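Putative neuraminyllactose-binding hemagglutinin homolog (PDB 3BGH) is of uncertain function but, as a lipoprotein homologous to the neuraminyllactose-binding hemagglutinin HpaA, probably acts as an outer-membrane or flagellar-sheath adhesin of Helicobacter pylori. Local coordinates at residues A[97-102]-A[137-142]; A[133-138]-A[145-150]. All coordinates share one frame; numbering follows the deposited sequence.

Overall arrangement
Both contacts belong to one mixed sheet and meet on strand 123-137, which pairs with strand 98-114 along one edge and with strand 144-161 along the other. Interaction 1 (97-102 with 137-142) is the more buried: a single antiparallel pair at the end of the strand, followed by a turn, with aliphatic groups doing the packing. Interaction 2 (133-138 with 145-150) is partly buried and involves 144-161, an outermost strand of the chain's own sheet; it runs through four pairs and adds aromatic rings and polar side chains, some of them bonded to the second subunit. The two share Val137 and Glu138, and Leu98 and Leu100 of interaction 1 pack against Phe136 of interaction 2.

Interaction 1. Residues A[97-102]-A[137-142]; sequences LLVLRM and VEPKSE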
ATOM      1  N   LEU A  97     -14.378   9.200  26.318  1.00 70.32           N
ATOM      2  CA  LEU A  97     -15.349   8.455  25.539  1.00 68.60           C
ATOM      3  C   LEU A  97     -14.662   7.413  24.649  1.00 68.31           C
ATOM      4  O   LEU A  97     -15.112   6.288  24.547  1.00 67.96           O
ATOM      5  CB  LEU A  97     -16.158   9.397  24.650  1.00 68.67           C
ATOM      6  CG  LEU A  97     -17.088   8.672  23.666  1.00 68.39           C
ATOM      7  CD1 LEU A  97     -18.240   8.024  24.422  1.00 66.44           C
ATOM      8  CD2 LEU A  97     -17.580   9.586  22.527  1.00 67.16           C
ATOM      9  N   LEU A  98     -13.539   7.801  24.053  1.00 67.51           N
ATOM     10  CA  LEU A  98     -13.023   7.169  22.866  1.00 66.98           C
ATOM     11  C   LEU A  98     -11.531   7.434  22.821  1.00 66.14           C
ATOM     12  O   LEU A  98     -11.066   8.482  23.281  1.00 65.73           O
ATOM     13  CB  LEU A  98     -13.717   7.834  21.673  1.00 66.41           C
ATOM     14  CG  LEU A  98     -13.521   7.496  20.212  1.00 67.76           C
ATOM     15  CD1 LEU A  98     -13.298   6.017  19.982  1.00 71.00           C
ATOM     16  CD2 LEU A  98     -14.763   7.937  19.457  1.00 67.83           C
ATOM     17  N   VAL A  99     -10.783   6.460  22.305  1.00 65.30           N
ATOM     18  CA  VAL A  99      -9.394   6.670  21.915  1.00 64.07           C
ATOM     19  C   VAL A  99      -9.322   6.448  20.417  1.00 63.20           C
ATOM     20  O   VAL A  99      -9.703   5.398  19.944  1.00 63.88           O
ATOM     21  CB  VAL A  99      -8.459   5.676  22.566  1.00 64.18           C
ATOM     22  CG1 VAL A  99      -7.009   6.037  22.240  1.00 64.56           C
ATOM     23  CG2 VAL A  99      -8.671   5.651  24.051  1.00 64.06           C
ATOM     24  N   LEU A 100      -8.864   7.452  19.684  1.00 62.00           N
ATOM     25  CA  LEU A 100      -8.659   7.366  18.269  1.00 60.53           C
ATOM     26  C   LEU A 100      -7.174   7.178  18.012  1.00 60.63           C
ATOM     27  O   LEU A 100      -6.327   7.781  18.665  1.00 59.48           O
ATOM     28  CB  LEU A 100      -9.162   8.623  17.591  1.00 60.81           C
ATOM     29  CG  LEU A 100     -10.665   8.905  17.546  1.00 60.16           C
ATOM     30  CD1 LEU A 100     -10.863  10.219  16.827  1.00 60.16           C
ATOM     31  CD2 LEU A 100     -11.396   7.802  16.797  1.00 60.67           C
ATOM     32  N   ARG A 101      -6.877   6.336  17.032  1.00 60.92           N
ATOM     33  CA  ARG A 101      -5.566   5.717  16.886  1.00 61.98           C
ATOM     34  C   ARG A 101      -5.379   5.263  15.410  1.00 61.58           C
ATOM     35  O   ARG A 101      -5.963   4.269  14.974  1.00 61.88           O
ATOM     36  CB  ARG A 101      -5.472   4.555  17.906  1.00 62.46           C
ATOM     37  CG  ARG A 101      -4.444   3.534  17.636  1.00 64.92           C
ATOM     38  CD  ARG A 101      -4.014   2.842  18.912  1.00 70.41           C
ATOM     39  NE  ARG A 101      -2.573   2.574  18.849  1.00 73.53           N
ATOM     40  CZ  ARG A 101      -1.919   1.720  19.635  1.00 76.26           C
ATOM     41  NH1 ARG A 101      -2.567   1.008  20.552  1.00 76.93           N
ATOM     42  NH2 ARG A 101      -0.605   1.573  19.496  1.00 77.54           N
ATOM     43  N   MET A 102      -4.588   6.033  14.670  1.00 60.83           N
ATOM     44  CA  MET A 102      -4.422   5.917  13.238  1.00 61.50           C
ATOM     45  C   MET A 102      -3.082   5.250  12.855  1.00 60.21           C
ATOM     46  O   MET A 102      -2.013   5.720  13.248  1.00 59.86           O
ATOM     47  CB  MET A 102      -4.514   7.305  12.584  1.00 61.00           C
ATOM     48  CG  MET A 102      -4.902   7.259  11.107  1.00 63.36           C
ATOM     49  SD  MET A 102      -4.805   8.882  10.285  1.00 65.98           S
ATOM     50  CE  MET A 102      -5.524   9.922  11.615  1.00 63.76           C
ATOM     51  N   VAL A 137     -11.218   2.928  19.797  1.00 56.70           N
ATOM     52  CA  VAL A 137     -10.858   2.075  20.918  1.00 58.60           C
ATOM     53  C   VAL A 137     -11.547   2.504  22.216  1.00 60.43           C
ATOM     54  O   VAL A 137     -11.571   3.692  22.573  1.00 60.10           O
ATOM     55  CB  VAL A 137      -9.321   2.034  21.128  1.00 59.06           C
ATOM     56  CG1 VAL A 137      -8.953   1.056  22.233  1.00 59.46           C
ATOM     57  CG2 VAL A 137      -8.583   1.667  19.841  1.00 57.69           C
ATOM     58  N   GLU A 138     -12.117   1.514  22.901  1.00 63.06           N
ATOM     59  CA  GLU A 138     -12.673   1.678  24.245  1.00 66.07           C
ATOM     60  C   GLU A 138     -11.529   1.769  25.270  1.00 66.72           C
ATOM     61  O   GLU A 138     -10.730   0.855  25.401  1.00 67.03           O
ATOM     62  CB  GLU A 138     -13.742   0.608  24.537  1.00 66.06           C
ATOM     63  CG  GLU A 138     -13.663  -0.138  25.868  1.00 70.94           C
ATOM     64  CD  GLU A 138     -13.733   0.758  27.113  1.00 75.74           C
ATOM     65  OE1 GLU A 138     -14.503   1.744  27.111  1.00 77.03           O
ATOM     66  OE2 GLU A 138     -13.009   0.454  28.094  1.00 78.12           O
ATOM     67  N   PRO A 139     -11.405   2.934  25.921  1.00 68.01           N
ATOM     68  CA  PRO A 139     -10.215   3.348  26.695  1.00 69.10           C
ATOM     69  C   PRO A 139      -9.781   2.448  27.850  1.00 70.40           C
ATOM     70  O   PRO A 139      -8.571   2.254  28.063  1.00 70.79           O
ATOM     71  CB  PRO A 139     -10.596   4.742  27.207  1.00 68.98           C
ATOM     72  CG  PRO A 139     -11.647   5.229  26.221  1.00 68.96           C
ATOM     73  CD  PRO A 139     -12.430   3.992  25.876  1.00 67.75           C
ATOM     74  N   LYS A 140     -10.735   1.894  28.590  1.00 71.67           N
ATOM     75  CA  LYS A 140     -10.362   1.084  29.744  1.00 72.62           C
ATOM     76  C   LYS A 140      -9.884  -0.293  29.316  1.00 73.34           C
ATOM     77  O   LYS A 140      -8.776  -0.725  29.682  1.00 73.91           O
ATOM     78  CB  LYS A 140     -11.497   1.016  30.764  1.00 72.65           C
ATOM     79  CG  LYS A 140     -11.558   2.256  31.668  1.00 72.95           C
ATOM     80  CD  LYS A 140     -12.976   2.834  31.743  1.00 73.03           C
ATOM     81  CE  LYS A 140     -13.844   2.045  32.697  1.00 70.85           C
ATOM     82  NZ  LYS A 140     -15.260   2.150  32.299  1.00 70.37           N
ATOM     83  N   SER A 141     -10.693  -0.967  28.503  1.00 73.83           N
ATOM     84  CA  SER A 141     -10.360  -2.339  28.076  1.00 73.87           C
ATOM     85  C   SER A 141      -9.324  -2.383  26.962  1.00 73.27           C
ATOM     86  O   SER A 141      -8.706  -3.420  26.737  1.00 73.76           O
ATOM     87  CB  SER A 141     -11.623  -3.126  27.680  1.00 74.02           C
ATOM     88  OG  SER A 141     -12.433  -2.389  26.785  1.00 74.52           O
ATOM     89  N   GLU A 142      -9.120  -1.255  26.284  1.00 72.69           N
ATOM     90  CA  GLU A 142      -8.268  -1.205  25.082  1.00 72.60           C
ATOM     91  C   GLU A 142      -8.838  -1.989  23.873  1.00 70.07           C
ATOM     92  O   GLU A 142      -8.138  -2.237  22.907  1.00 69.79           O
ATOM     93  CB  GLU A 142      -6.834  -1.653  25.415  1.00 72.43           C
ATOM     94  CG  GLU A 142      -5.902  -0.507  25.850  1.00 75.33           C
ATOM     95  CD  GLU A 142      -4.421  -0.917  25.926  1.00 75.83           C
ATOM     96  OE1 GLU A 142      -4.132  -2.075  26.327  1.00 79.27           O
ATOM     97  OE2 GLU A 142      -3.546  -0.074  25.591  1.00 80.17           O
TER
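Val99 and Val137 stand on the same face of the sheet, Val99 CB 4.0 Å from Val137 CB. In both, CG1 is anti to the backbone N (chi1 -174° and -176°), which puts CG2 beside that nitrogen. Val99 uses its CG2 to meet the ring of Pro139: the two side chains run antiparallel past one another, and CG2 of Val99 lies 3.7 Å from Pro139 CG. The prolyl CD sits near Leu97 O. On the other face, Leu98 points its CB away, yet its CD1 swings back to 3.7 Å from Val137 N. The backbones of the two valines form an antiparallel hydrogen-bonded pair of the five-stranded mixed sheet, where strand 98-114 meets strand 123-137 near its C-terminal end: Val99 N gives to Val137 O and Val137 N to Val99 O, both 2.9 Å, each donor lying in the plane of its acceptor carbonyl. Beyond Val137 the chain turns through Pro139, Lys140 and Ser141. The Glu138 carboxylate folds over this turn, OE2 taking the Ser141 N-H on its anti lone pair at 2.7 Å, with a weaker bond from Lys140 N. Strand 38-48 flanks Val99 through Val40 and Ile42, while Met214 and Tyr217 of helix 211-223 pack on Leu98.

Interaction 2. Residues A[133-138]-A[145-150]; sequences NLNFVE and IHSFGI
A classic beta bulge interrupts the hairpin of strands 123-137 and 144-161: two residues, Ile145 and His146, stand opposite the single Phe136. Phe136 O takes a nearly straight bond from Ile145 N (2.7 Å) along its C=O axis, and a weak one from His146 N. Phe136 N returns a bond to His146 O. His146, with CG anti to its backbone N, lies alongside Phe136 and turns its CD2 edge over one face of the phenyl ring, a T-shaped pair with planes at 79° and centroids 5.4 Å apart. Phe148 follows on the same side of the hairpin; its CB is 4.0 Å from Phe136 CE2, and the edge of its ring meets Leu134 CB. Past the bulge the antiparallel ladder is regular, Leu134 and Phe148 forming a hydrogen-bonded pair, with Ile205 of helix 186-208 packing on Leu134. Polar groups take the other face: Ser147 OG donates to Asn135 OD1 at 2.7 Å from above the carbonyl plane, and Asn133 ND2 adds a weak bond to the same oxygen. There the second subunit's Val113 N bonds Ser147 OG and its Asp111 O bonds Asn135 ND2. From the Phe136 face, His146 ND1 bonds Glu115 OE1 of that subunit, a carboxylate that could raise the ring's pKa.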
ATOM      1  N   ASN A 133      -5.700   3.350   8.369  1.00 49.78           N
ATOM      2  CA  ASN A 133      -6.719   2.827   9.225  1.00 50.72           C
ATOM      3  C   ASN A 133      -6.887   3.618  10.507  1.00 51.20           C
ATOM      4  O   ASN A 133      -5.975   3.675  11.345  1.00 51.04           O
ATOM      5  CB  ASN A 133      -6.399   1.397   9.583  1.00 50.96           C
ATOM      6  CG  ASN A 133      -7.570   0.709  10.184  1.00 52.70           C
ATOM      7  OD1 ASN A 133      -8.581   0.449   9.494  1.00 56.11           O
ATOM      8  ND2 ASN A 133      -7.480   0.414  11.472  1.00 51.05           N
ATOM      9  N   LEU A 134      -8.073   4.197  10.675  1.00 50.87           N
ATOM     10  CA  LEU A 134      -8.455   4.804  11.939  1.00 50.39           C
ATOM     11  C   LEU A 134      -9.142   3.794  12.885  1.00 50.60           C
ATOM     12  O   LEU A 134     -10.239   3.341  12.593  1.00 49.60           O
ATOM     13  CB  LEU A 134      -9.360   5.992  11.665  1.00 50.10           C
ATOM     14  CG  LEU A 134      -9.786   6.844  12.866  1.00 50.97           C
ATOM     15  CD1 LEU A 134      -8.571   7.341  13.615  1.00 53.30           C
ATOM     16  CD2 LEU A 134     -10.583   8.008  12.366  1.00 50.92           C
ATOM     17  N   ASN A 135      -8.504   3.475  14.026  1.00 50.81           N
ATOM     18  CA  ASN A 135      -9.127   2.595  15.041  1.00 51.35           C
ATOM     19  C   ASN A 135      -9.891   3.329  16.147  1.00 52.19           C
ATOM     20  O   ASN A 135      -9.404   4.304  16.714  1.00 53.35           O
ATOM     21  CB  ASN A 135      -8.119   1.578  15.632  1.00 50.32           C
ATOM     22  CG  ASN A 135      -8.081   0.249  14.846  1.00 50.24           C
ATOM     23  OD1 ASN A 135      -8.812   0.071  13.880  1.00 49.82           O
ATOM     24  ND2 ASN A 135      -7.259  -0.695  15.290  1.00 50.42           N
ATOM     25  N   PHE A 136     -11.099   2.865  16.438  1.00 52.64           N
ATOM     26  CA  PHE A 136     -11.901   3.402  17.525  1.00 53.22           C
ATOM     27  C   PHE A 136     -11.786   2.447  18.700  1.00 54.47           C
ATOM     28  O   PHE A 136     -12.199   1.295  18.616  1.00 54.78           O
ATOM     29  CB  PHE A 136     -13.385   3.559  17.115  1.00 52.22           C
ATOM     30  CG  PHE A 136     -13.632   4.564  16.024  1.00 50.03           C
ATOM     31  CD1 PHE A 136     -14.446   5.659  16.255  1.00 47.67           C
ATOM     32  CD2 PHE A 136     -13.096   4.395  14.751  1.00 47.62           C
ATOM     33  CE1 PHE A 136     -14.710   6.578  15.229  1.00 48.17           C
ATOM     34  CE2 PHE A 136     -13.346   5.335  13.722  1.00 46.53           C
ATOM     35  CZ  PHE A 136     -14.134   6.417  13.964  1.00 46.99           C
ATOM     36  N   VAL A 137     -11.218   2.928  19.797  1.00 56.70           N
ATOM     37  CA  VAL A 137     -10.858   2.075  20.918  1.00 58.60           C
ATOM     38  C   VAL A 137     -11.547   2.504  22.216  1.00 60.43           C
ATOM     39  O   VAL A 137     -11.571   3.692  22.573  1.00 60.10           O
ATOM     40  CB  VAL A 137      -9.321   2.034  21.128  1.00 59.06           C
ATOM     41  CG1 VAL A 137      -8.953   1.056  22.233  1.00 59.46           C
ATOM     42  CG2 VAL A 137      -8.583   1.667  19.841  1.00 57.69           C
ATOM     43  N   GLU A 138     -12.117   1.514  22.901  1.00 63.06           N
ATOM     44  CA  GLU A 138     -12.673   1.678  24.245  1.00 66.07           C
ATOM     45  C   GLU A 138     -11.529   1.769  25.270  1.00 66.72           C
ATOM     46  O   GLU A 138     -10.730   0.855  25.401  1.00 67.03           O
ATOM     47  CB  GLU A 138     -13.742   0.608  24.537  1.00 66.06           C
ATOM     48  CG  GLU A 138     -13.663  -0.138  25.868  1.00 70.94           C
ATOM     49  CD  GLU A 138     -13.733   0.758  27.113  1.00 75.74           C
ATOM     50  OE1 GLU A 138     -14.503   1.744  27.111  1.00 77.03           O
ATOM     51  OE2 GLU A 138     -13.009   0.454  28.094  1.00 78.12           O
ATOM     52  N   ILE A 145     -13.228  -1.221  18.816  1.00 58.35           N
ATOM     53  CA  ILE A 145     -14.664  -1.321  18.585  1.00 56.07           C
ATOM     54  C   ILE A 145     -15.002  -1.138  17.091  1.00 54.29           C
ATOM     55  O   ILE A 145     -15.961  -1.720  16.572  1.00 54.58           O
ATOM     56  CB  ILE A 145     -15.444  -0.321  19.494  1.00 56.87           C
ATOM     57  CG1 ILE A 145     -15.760  -0.965  20.843  1.00 58.73           C
ATOM     58  CG2 ILE A 145     -16.797   0.088  18.910  1.00 56.11           C
ATOM     59  CD1 ILE A 145     -14.626  -0.957  21.813  1.00 58.86           C
ATOM     60  N   HIS A 146     -14.210  -0.348  16.384  1.00 51.19           N
ATOM     61  CA  HIS A 146     -14.552  -0.039  15.027  1.00 48.30           C
ATOM     62  C   HIS A 146     -13.331   0.408  14.272  1.00 47.41           C
ATOM     63  O   HIS A 146     -12.500   1.116  14.836  1.00 47.59           O
ATOM     64  CB  HIS A 146     -15.600   1.067  15.016  1.00 47.28           C
ATOM     65  CG  HIS A 146     -16.107   1.359  13.655  1.00 46.98           C
ATOM     66  ND1 HIS A 146     -17.007   0.536  13.016  1.00 48.17           N
ATOM     67  CD2 HIS A 146     -15.782   2.328  12.770  1.00 44.54           C
ATOM     68  CE1 HIS A 146     -17.271   1.027  11.817  1.00 47.92           C
ATOM     69  NE2 HIS A 146     -16.526   2.101  11.638  1.00 47.47           N
ATOM     70  N   SER A 147     -13.227   0.010  13.006  1.00 45.76           N
ATOM     71  CA  SER A 147     -12.102   0.385  12.162  1.00 45.72           C
ATOM     72  C   SER A 147     -12.635   1.084  10.934  1.00 45.38           C
ATOM     73  O   SER A 147     -13.526   0.561  10.282  1.00 44.40           O
ATOM     74  CB  SER A 147     -11.293  -0.849  11.715  1.00 45.62           C
ATOM     75  OG  SER A 147     -10.700  -1.523  12.813  1.00 46.78           O
ATOM     76  N   PHE A 148     -12.064   2.241  10.599  1.00 44.88           N
ATOM     77  CA  PHE A 148     -12.509   2.981   9.419  1.00 44.99           C
ATOM     78  C   PHE A 148     -11.263   3.200   8.563  1.00 45.56           C
ATOM     79  O   PHE A 148     -10.244   3.676   9.049  1.00 45.26           O
ATOM     80  CB  PHE A 148     -13.207   4.295   9.816  1.00 43.76           C
ATOM     81  CG  PHE A 148     -13.315   5.309   8.693  1.00 41.12           C
ATOM     82  CD1 PHE A 148     -12.465   6.403   8.655  1.00 40.80           C
ATOM     83  CD2 PHE A 148     -14.274   5.178   7.687  1.00 42.93           C
ATOM     84  CE1 PHE A 148     -12.549   7.377   7.636  1.00 41.34           C
ATOM     85  CE2 PHE A 148     -14.373   6.122   6.620  1.00 43.54           C
ATOM     86  CZ  PHE A 148     -13.506   7.240   6.607  1.00 42.50           C
ATOM     87  N   GLY A 149     -11.346   2.796   7.302  1.00 45.83           N
ATOM     88  CA  GLY A 149     -10.209   2.845   6.399  1.00 45.62           C
ATOM     89  C   GLY A 149     -10.299   3.937   5.345  1.00 46.67           C
ATOM     90  O   GLY A 149     -11.377   4.302   4.893  1.00 46.56           O
ATOM     91  N   ILE A 150      -9.149   4.501   4.987  1.00 47.38           N
ATOM     92  CA  ILE A 150      -9.071   5.343   3.834  1.00 47.10           C
ATOM     93  C   ILE A 150      -7.980   4.749   2.991  1.00 47.93           C
ATOM     94  O   ILE A 150      -6.828   4.603   3.439  1.00 49.41           O
ATOM     95  CB  ILE A 150      -8.768   6.794   4.176  1.00 47.17           C
ATOM     96  CG1 ILE A 150      -9.596   7.261   5.376  1.00 45.72           C
ATOM     97  CG2 ILE A 150      -9.022   7.659   2.974  1.00 46.54           C
ATOM     98  CD1 ILE A 150      -8.803   7.333   6.686  1.00 46.26           C
TER